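Long-range contacts in methyl-coenzyme M reductase gamma subunit (Methermicoccus shengliensis DSM 18856, PDB 7NKG), which is one of the three kinds of subunit of the enzyme that probably releases methane from methyl-coenzyme M and coenzyme B, using the nickel cofactor factor 430: residues D81-V86 against I123-E128; G24-L29 against I139-T144. All coordinates share one frame; numbering follows the deposited sequence.

Interaction 1 pairs two inner strands of the four-stranded antiparallel sheet, and interaction 2 fastens the far end of the helix that follows the second of them, since strand 122-127 runs directly into helix 128-140. Their centres lie 20 Å apart and their nearest atoms are about 7 Å apart, so they do not meet. Both segments of interaction 1 fall between those of interaction 2 in the sequence. Interaction 1 lies near the active site: the side chain of Ile-123 is about 8 Å from the bound 1-thioethanesulfonic acid and that of Tyr-85 about 9 Å from factor 430. Leu-118 to Arg-121, just ahead of strand 122-127, line the factor 430 pocket themselves.

Interaction 1. Residues D81-V86 against I123-E128; sequences DRIRYV and IVEARE
Residues 83-86 and 123-127 pair as adjacent antiparallel strands at the centre of a four-stranded sheet, their axes 4.5 Å apart at closest. Backbone N-H and C=O groups are exchanged both ways between Arg-84 and Ala-126 and between Val-86 and Val-124; Val-86 and Val-124, beta-branched and apolar, suit the face packed on helix 128-140. On the opposite face, Tyr-85 CB lies 3.8 Å from Ile-123 CD1, which reaches it because CG1 of Ile-123 stands anti to the backbone N (chi1 -176°). The pairing extends past the strand, Glu-128 N donating to Arg-82 O at 2.9 Å where helix 128-140 begins.

Arg-127 ends the strand and occupies the N-cap position of that helix. Arg-127 NH2 gives a hydrogen bond to Asp-81 O (2.9 Å, 158° at the hydrogen), close to the guanidinium plane, while NE and NH1 bond to the backbone of another protein chain. An alanine here would probably leave Asp-81 O without this donor and strip Ile-83 CD1 of the aliphatic chain it packs against.

Asp-81 turns its carboxylate to Arg-129, and Glu-128 OE2 pairs with Arg-44. The long chains of Arg-84 and Glu-128 touch through their CG atoms, 3.7 Å apart. Arg-84 NH2 bonds to another protein chain's backbone. Glu-128 OE1 accepts from two waters, at 2.7 Å each, one bound by Arg-82 N and the other by Arg-84 NE.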
# COMPACT_ATOMS: atom_id res chain seq x y z
N ASP C 81 37.42 21.95 7.44
CA ASP C 81 36.98 21.63 8.81
C ASP C 81 35.75 20.77 8.81
O ASP C 81 34.95 20.81 7.86
CB ASP C 81 36.62 22.90 9.59
CG ASP C 81 37.75 23.86 9.90
OD1 ASP C 81 38.91 23.50 9.66
OD2 ASP C 81 37.46 24.95 10.42
N ARG C 82 35.54 20.03 9.90
CA ARG C 82 34.31 19.27 10.07
C ARG C 82 33.15 20.25 10.33
O ARG C 82 33.38 21.37 10.81
CB ARG C 82 34.44 18.30 11.24
CG ARG C 82 35.56 17.27 11.03
CD ARG C 82 35.50 16.10 11.99
NE ARG C 82 35.55 14.80 11.29
CZ ARG C 82 36.57 13.94 11.27
NH1 ARG C 82 36.46 12.80 10.59
NH2 ARG C 82 37.70 14.20 11.91
N ILE C 83 31.93 19.84 10.01
CA ILE C 83 30.76 20.66 10.30
C ILE C 83 30.45 20.45 11.78
O ILE C 83 30.15 19.32 12.19
CB ILE C 83 29.53 20.28 9.41
CG1 ILE C 83 29.84 20.47 7.90
CG2 ILE C 83 28.27 21.08 9.84
CD1 ILE C 83 30.13 21.93 7.43
N ARG C 84 30.43 21.54 12.56
CA ARG C 84 30.10 21.52 13.98
C ARG C 84 28.98 22.52 14.29
O ARG C 84 28.58 23.26 13.41
CB ARG C 84 31.35 21.82 14.83
CG ARG C 84 32.46 20.80 14.66
CD ARG C 84 32.06 19.38 14.99
NE ARG C 84 33.25 18.55 15.11
CZ ARG C 84 33.27 17.22 15.11
NH1 ARG C 84 34.42 16.57 15.25
NH2 ARG C 84 32.14 16.53 15.00
N TYR C 85 28.50 22.56 15.54
CA TYR C 85 27.35 23.38 15.87
C TYR C 85 27.46 24.19 17.16
O TYR C 85 28.26 23.89 18.04
CB TYR C 85 26.14 22.45 15.92
CG TYR C 85 26.14 21.61 17.17
CD1 TYR C 85 26.85 20.42 17.22
CD2 TYR C 85 25.51 22.04 18.32
CE1 TYR C 85 26.99 19.72 18.41
CE2 TYR C 85 25.61 21.33 19.50
CZ TYR C 85 26.42 20.23 19.57
OH TYR C 85 26.42 19.52 20.74
N VAL C 86 26.58 25.21 17.26
CA VAL C 86 26.40 26.06 18.43
C VAL C 86 24.88 26.09 18.62
O VAL C 86 24.18 26.54 17.71
CB VAL C 86 26.97 27.49 18.22
CG1 VAL C 86 26.58 28.41 19.37
CG2 VAL C 86 28.48 27.45 18.05
N ILE C 123 19.81 26.51 16.50
CA ILE C 123 21.12 25.98 16.16
C ILE C 123 21.75 26.65 14.96
O ILE C 123 21.04 27.10 14.07
CB ILE C 123 20.97 24.45 15.90
CG1 ILE C 123 22.34 23.78 15.62
CG2 ILE C 123 19.98 24.17 14.74
CD1 ILE C 123 22.34 22.28 15.84
N VAL C 124 23.08 26.67 14.92
CA VAL C 124 23.80 27.07 13.74
C VAL C 124 24.84 25.99 13.51
O VAL C 124 25.65 25.74 14.40
CB VAL C 124 24.45 28.47 13.81
CG1 VAL C 124 25.30 28.74 12.56
CG2 VAL C 124 23.39 29.55 13.96
N GLU C 125 24.82 25.35 12.34
CA GLU C 125 25.86 24.41 11.95
C GLU C 125 26.71 25.13 10.90
O GLU C 125 26.19 25.86 10.05
CB GLU C 125 25.30 23.12 11.37
CG GLU C 125 24.50 22.30 12.35
CD GLU C 125 24.24 20.89 11.88
OE1 GLU C 125 25.20 20.20 11.47
OE2 GLU C 125 23.07 20.46 11.93
N ALA C 126 28.02 24.94 10.97
CA ALA C 126 28.94 25.55 10.00
C ALA C 126 30.30 24.84 10.12
O ALA C 126 30.54 24.11 11.09
CB ALA C 126 29.09 27.07 10.28
N ARG C 127 31.24 25.10 9.19
CA ARG C 127 32.62 24.60 9.27
C ARG C 127 33.19 25.05 10.64
O ARG C 127 32.90 26.18 11.08
CB ARG C 127 33.44 25.17 8.12
CG ARG C 127 33.00 24.65 6.76
CD ARG C 127 33.51 23.26 6.43
NE ARG C 127 33.20 22.90 5.05
CZ ARG C 127 33.69 21.84 4.42
NH1 ARG C 127 33.36 21.61 3.15
NH2 ARG C 127 34.52 21.01 5.04
N GLU C 128 33.79 24.13 11.40
CA GLU C 128 34.12 24.38 12.79
C GLU C 128 34.70 25.78 13.13
O GLU C 128 34.12 26.46 13.98
CB GLU C 128 35.04 23.30 13.36
CG GLU C 128 35.14 23.40 14.87
CD GLU C 128 35.93 22.31 15.56
OE1 GLU C 128 36.46 21.41 14.86
OE2 GLU C 128 35.99 22.34 16.81
O HOH W 1 36.97 20.70 12.32
O HOH W 2 35.97 18.99 15.88

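Interaction 2. Residues G24-L29 against I139-T144; sequences GNVEKL and IETEMT
Residues 24-29, in the loop between helices 13-23 and 34-41, meet the C-terminal end of helix 128-140 and the type I turn of Thr-141 to Thr-144, their backbones joined by a single bridge, Lys-28 with Thr-141 (CA to CA 4.2 Å). Two backbone bonds hold it: Glu-142 N to Glu-27 O and Leu-29 N to Glu-140 O, each 2.9 Å. The latter gives a partner to a carbonyl in the last turn of the helix.

Glu-142 adds a side-chain bond. With CG between its backbone N and carbonyl carbon (chi1 65°), the extended chain carries Glu-142 OE2 to Glu-27 N, 2.9 Å away, and the bond is almost straight at 174°. OE2 receives it on its anti lone pair, while OE1 pairs with Arg-212. Glu-27 OE1 also pairs with Arg-212, which is likely to ease the repulsion between the two carboxylates.

Val-26 is the apolar wedge: its CG2 meets Thr-141 CG2 at 3.8 Å, and its CG1 touches Met-143 CG, the two side chains crossing at about a right angle. His-21 of helix 13-23 adjoins both Val-26 and Met-143. Leu-29 lays CD1 over the CA and CB of Glu-142, with Glu-208 and Arg-212 of helix 206-212 also touching it.

Lys-28, long and flexible, runs alongside Glu-140 and still reaches its carboxylate. The salt bridge from Lys-28 NZ to Glu-140 OE1 is long, 3.7 Å, and a water joins Lys-28 NZ to Glu-140 OE2, which also binds Ile-32 N and Lys-136. Short Thr-141 offers Val-26 a methyl and the helix end a hydroxyl: OG1 bonds back to Met-137 O and receives a weak bond from Met-143 N.

The arrangement is that of a helix C-terminus followed by a beta turn and tied to a loop from near the N-terminus, joining helices 13-23, 128-140 and 206-212.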
# COMPACT_ATOMS: atom_id res chain seq x y z
N GLY C 24 23.11 43.07 13.00
CA GLY C 24 24.37 42.84 13.70
C GLY C 24 24.82 44.02 14.55
O GLY C 24 25.96 44.01 15.01
N ASN C 25 23.94 45.02 14.78
CA ASN C 25 24.27 46.18 15.61
C ASN C 25 23.96 45.83 17.05
O ASN C 25 23.02 46.36 17.65
CB ASN C 25 23.51 47.43 15.15
CG ASN C 25 24.07 48.00 13.86
OD1 ASN C 25 25.24 48.40 13.80
ND2 ASN C 25 23.27 48.05 12.81
N VAL C 26 24.76 44.91 17.59
CA VAL C 26 24.61 44.39 18.94
C VAL C 26 25.84 44.76 19.78
O VAL C 26 26.99 44.65 19.34
CB VAL C 26 24.34 42.87 18.93
CG1 VAL C 26 22.94 42.56 18.39
CG2 VAL C 26 25.41 42.11 18.15
N GLU C 27 25.58 45.19 21.01
CA GLU C 27 26.61 45.63 21.95
C GLU C 27 27.35 44.43 22.53
O GLU C 27 26.73 43.41 22.82
CB GLU C 27 25.93 46.42 23.07
CG GLU C 27 26.87 47.14 24.02
CD GLU C 27 26.16 47.98 25.07
OE1 GLU C 27 24.92 48.12 25.01
OE2 GLU C 27 26.87 48.49 25.97
N LYS C 28 28.66 44.56 22.75
CA LYS C 28 29.47 43.53 23.40
C LYS C 28 29.34 43.76 24.91
O LYS C 28 29.69 44.86 25.38
CB LYS C 28 30.93 43.61 22.95
CG LYS C 28 31.81 42.62 23.67
CD LYS C 28 33.06 42.32 22.90
CE LYS C 28 34.12 41.68 23.75
NZ LYS C 28 35.42 41.64 23.02
N LEU C 29 28.86 42.76 25.68
CA LEU C 29 28.68 42.91 27.13
C LEU C 29 29.62 42.06 27.98
O LEU C 29 29.70 42.29 29.19
CB LEU C 29 27.24 42.57 27.51
CG LEU C 29 26.13 43.36 26.84
CD1 LEU C 29 24.79 42.93 27.41
CD2 LEU C 29 26.29 44.88 27.06
N ILE C 139 27.67 34.57 22.20
CA ILE C 139 27.78 34.55 23.67
C ILE C 139 28.29 35.87 24.26
O ILE C 139 27.91 36.21 25.39
CB ILE C 139 28.66 33.34 24.13
CG1 ILE C 139 28.42 33.03 25.63
CG2 ILE C 139 30.16 33.58 23.88
CD1 ILE C 139 28.74 31.55 26.02
N GLU C 140 29.14 36.61 23.55
CA GLU C 140 29.71 37.85 24.08
C GLU C 140 28.76 39.04 23.98
O GLU C 140 28.92 39.99 24.75
CB GLU C 140 31.01 38.20 23.35
CG GLU C 140 32.14 37.23 23.65
CD GLU C 140 33.49 37.72 23.19
OE1 GLU C 140 33.53 38.54 22.24
OE2 GLU C 140 34.52 37.29 23.77
N THR C 141 27.86 39.05 22.98
CA THR C 141 26.99 40.20 22.75
C THR C 141 25.71 40.17 23.59
O THR C 141 25.42 39.20 24.30
CB THR C 141 26.68 40.32 21.24
OG1 THR C 141 25.85 39.22 20.86
CG2 THR C 141 27.93 40.45 20.39
N GLU C 142 24.96 41.28 23.52
CA GLU C 142 23.68 41.42 24.18
C GLU C 142 22.63 40.42 23.70
O GLU C 142 21.56 40.37 24.30
CB GLU C 142 23.15 42.85 24.01
CG GLU C 142 22.83 43.23 22.58
CD GLU C 142 22.19 44.59 22.47
OE1 GLU C 142 21.11 44.80 23.08
OE2 GLU C 142 22.79 45.47 21.81
N MET C 143 22.90 39.65 22.63
CA MET C 143 21.98 38.60 22.22
C MET C 143 21.86 37.52 23.30
O MET C 143 20.93 36.73 23.25
CB MET C 143 22.43 37.99 20.89
CG MET C 143 22.37 38.99 19.76
SD MET C 143 22.63 38.24 18.14
CE MET C 143 24.36 37.85 18.20
N THR C 144 22.79 37.47 24.27
CA THR C 144 22.74 36.51 25.36
C THR C 144 22.73 37.19 26.73
O THR C 144 23.42 38.20 26.95
CB THR C 144 23.96 35.56 25.26
OG1 THR C 144 23.76 34.69 24.13
CG2 THR C 144 24.20 34.73 26.53
O HOH W 3 36.61 39.17 23.84